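Thyroid hormone-inducible hepatic protein (Mus musculus, PDB 3ONT) helps regulate lipogenesis, especially in the lactating mammary gland, supporting synthesis of triglycerides with medium-length fatty acid chains, and forms homodimers and heterodimers with MID1IP1. Local coordinates at residues V26-E30 against F62-K66. Residues are numbered along the deposited sequence; the frame is centred on the assembly and turned at random.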
loop_
_atom_site.group_PDB
_atom_site.type_symbol
_atom_site.label_atom_id
_atom_site.label_comp_id
_atom_site.label_asym_id
_atom_site.label_seq_id
_atom_site.Cartn_x
_atom_site.Cartn_y
_atom_site.Cartn_z
ATOM N N VAL A 26 -4.260 -17.387 -2.938
ATOM C CA VAL A 26 -3.209 -18.038 -2.191
ATOM C C VAL A 26 -3.792 -19.074 -1.234
ATOM O O VAL A 26 -3.222 -20.160 -1.094
ATOM C CB VAL A 26 -2.281 -17.031 -1.465
ATOM C CG1 VAL A 26 -1.340 -17.758 -0.495
ATOM C CG2 VAL A 26 -1.495 -16.227 -2.480
ATOM N N ARG A 27 -4.921 -18.771 -0.590
ATOM C CA ARG A 27 -5.563 -19.773 0.272
ATOM C C ARG A 27 -6.014 -21.001 -0.508
ATOM O O ARG A 27 -5.829 -22.133 -0.047
ATOM C CB ARG A 27 -6.693 -19.199 1.102
ATOM C CG ARG A 27 -6.176 -18.496 2.347
ATOM C CD ARG A 27 -7.124 -17.377 2.781
ATOM N NE ARG A 27 -6.629 -16.660 3.958
ATOM C CZ ARG A 27 -6.715 -17.111 5.212
ATOM N NH1 ARG A 27 -7.274 -18.295 5.472
ATOM N NH2 ARG A 27 -6.231 -16.373 6.210
ATOM N N ASN A 28 -6.565 -20.783 -1.697
ATOM C CA ASN A 28 -6.870 -21.882 -2.570
ATOM C C ASN A 28 -5.626 -22.673 -2.958
ATOM O O ASN A 28 -5.671 -23.919 -2.997
ATOM C CB ASN A 28 -7.595 -21.432 -3.828
ATOM C CG ASN A 28 -8.049 -22.612 -4.664
ATOM O OD1 ASN A 28 -7.571 -22.813 -5.777
ATOM N ND2 ASN A 28 -8.939 -23.439 -4.101
HETATM N N MSE A 29 -4.533 -21.959 -3.253
HETATM C CA MSE A 29 -3.257 -22.582 -3.571
HETATM C C MSE A 29 -2.834 -23.502 -2.431
HETATM O O MSE A 29 -2.389 -24.630 -2.673
HETATM C CB MSE A 29 -2.179 -21.530 -3.809
HETATM C CG MSE A 29 -0.870 -22.087 -4.308
HETATM SE SE MSE A 29 0.557 -20.763 -4.406
HETATM C CE MSE A 29 0.741 -20.398 -2.489
ATOM N N GLU A 30 -2.982 -23.042 -1.193
ATOM C CA GLU A 30 -2.602 -23.873 -0.065
ATOM C C GLU A 30 -3.503 -25.092 0.145
ATOM O O GLU A 30 -3.020 -26.117 0.608
ATOM C CB GLU A 30 -2.487 -23.063 1.211
ATOM C CG GLU A 30 -1.453 -21.970 1.123
ATOM C CD GLU A 30 -1.591 -20.965 2.259
ATOM O OE1 GLU A 30 -1.812 -21.394 3.409
ATOM O OE2 GLU A 30 -1.489 -19.745 2.016
ATOM N N PHE A 62 6.606 -20.525 -3.955
ATOM C CA PHE A 62 5.435 -20.880 -3.181
ATOM C C PHE A 62 5.552 -20.306 -1.749
ATOM O O PHE A 62 4.658 -19.619 -1.264
ATOM C CB PHE A 62 5.356 -22.408 -3.217
ATOM C CG PHE A 62 4.371 -23.016 -2.287
ATOM C CD1 PHE A 62 3.030 -23.066 -2.610
ATOM C CD2 PHE A 62 4.806 -23.636 -1.113
ATOM C CE1 PHE A 62 2.113 -23.696 -1.750
ATOM C CE2 PHE A 62 3.910 -24.259 -0.246
ATOM C CZ PHE A 62 2.561 -24.286 -0.564
ATOM N N THR A 63 6.677 -20.545 -1.096
ATOM C CA THR A 63 6.893 -20.006 0.236
ATOM C C THR A 63 6.748 -18.485 0.287
ATOM O O THR A 63 6.111 -17.946 1.199
ATOM C CB THR A 63 8.252 -20.439 0.730
ATOM O OG1 THR A 63 8.189 -21.845 0.930
ATOM C CG2 THR A 63 8.612 -19.807 2.040
HETATM N N MSE A 64 7.319 -17.793 -0.694
HETATM C CA MSE A 64 7.253 -16.342 -0.733
HETATM C C MSE A 64 5.801 -15.885 -0.864
HETATM O O MSE A 64 5.358 -14.987 -0.144
HETATM C CB MSE A 64 8.102 -15.795 -1.878
HETATM C CG MSE A 64 8.199 -14.280 -1.875
HETATM SE SE MSE A 64 8.990 -13.486 -3.500
HETATM C CE MSE A 64 7.533 -13.925 -4.742
ATOM N N LEU A 65 5.076 -16.509 -1.791
ATOM C CA LEU A 65 3.676 -16.218 -2.005
ATOM C C LEU A 65 2.913 -16.317 -0.686
ATOM O O LEU A 65 2.167 -15.401 -0.331
ATOM C CB LEU A 65 3.096 -17.173 -3.037
ATOM C CG LEU A 65 3.557 -17.008 -4.487
ATOM C CD1 LEU A 65 2.954 -18.103 -5.336
ATOM C CD2 LEU A 65 3.166 -15.652 -5.027
ATOM N N LYS A 66 3.129 -17.401 0.061
ATOM C CA LYS A 66 2.475 -17.581 1.353
ATOM C C LYS A 66 2.883 -16.502 2.323
ATOM O O LYS A 66 2.082 -16.014 3.130
ATOM C CB LYS A 66 2.795 -18.942 1.946
ATOM C CG LYS A 66 1.941 -20.062 1.368
ATOM C CD LYS A 66 2.673 -21.393 1.413
ATOM C CE LYS A 66 2.762 -22.014 2.811
ATOM N NZ LYS A 66 4.037 -22.788 2.875
#
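In the helical bundle of Spot 14, segments 26-30 and 62-66 of helices 15-32 and 58-73 meet through Val26, Met29 and Glu30 on one and Phe62, Leu65 and Lys66 on the other. The axes of the two short segments run at 133° and approach to 10.7 Å. Met29, a selenomethionine, contributes the largest share of the contact. With CG anti to the backbone N (chi1 -173°) the chain reaches across extended and then bends at its last torsion, which packs CE 3.5 Å from CD1 of Phe62. Its SE lies 5.1 Å from the Phe62 ring centroid, 73° off the ring normal, an oblique Met-aromatic contact, and 3.7 Å from Leu65 CD1, where the two side chains cross at about a right angle. Val26 CG1 packs more loosely, 4.2 Å from Lys66 CA. At the more open margin, the methylene chain of Lys66 lies between Phe62 and Glu30: CD sits over one ring face, offset toward the rim, and CG is 3.5 Å from Glu30 OE2. Glu30 OE1 and Lys66 NZ stay 6.0 Å apart, too far for a salt bridge. Replacing Glu30 by alanine is likely to leave Lys66 CG without this neighbour and the ammonium without a nearby opposite charge. Ala137 of the second subunit packs on Val26 and Leu65. No hydrogen bond links the two segments, so cohesion rests on apolar packing, with at most long-range electrostatics from Glu30-Lys66.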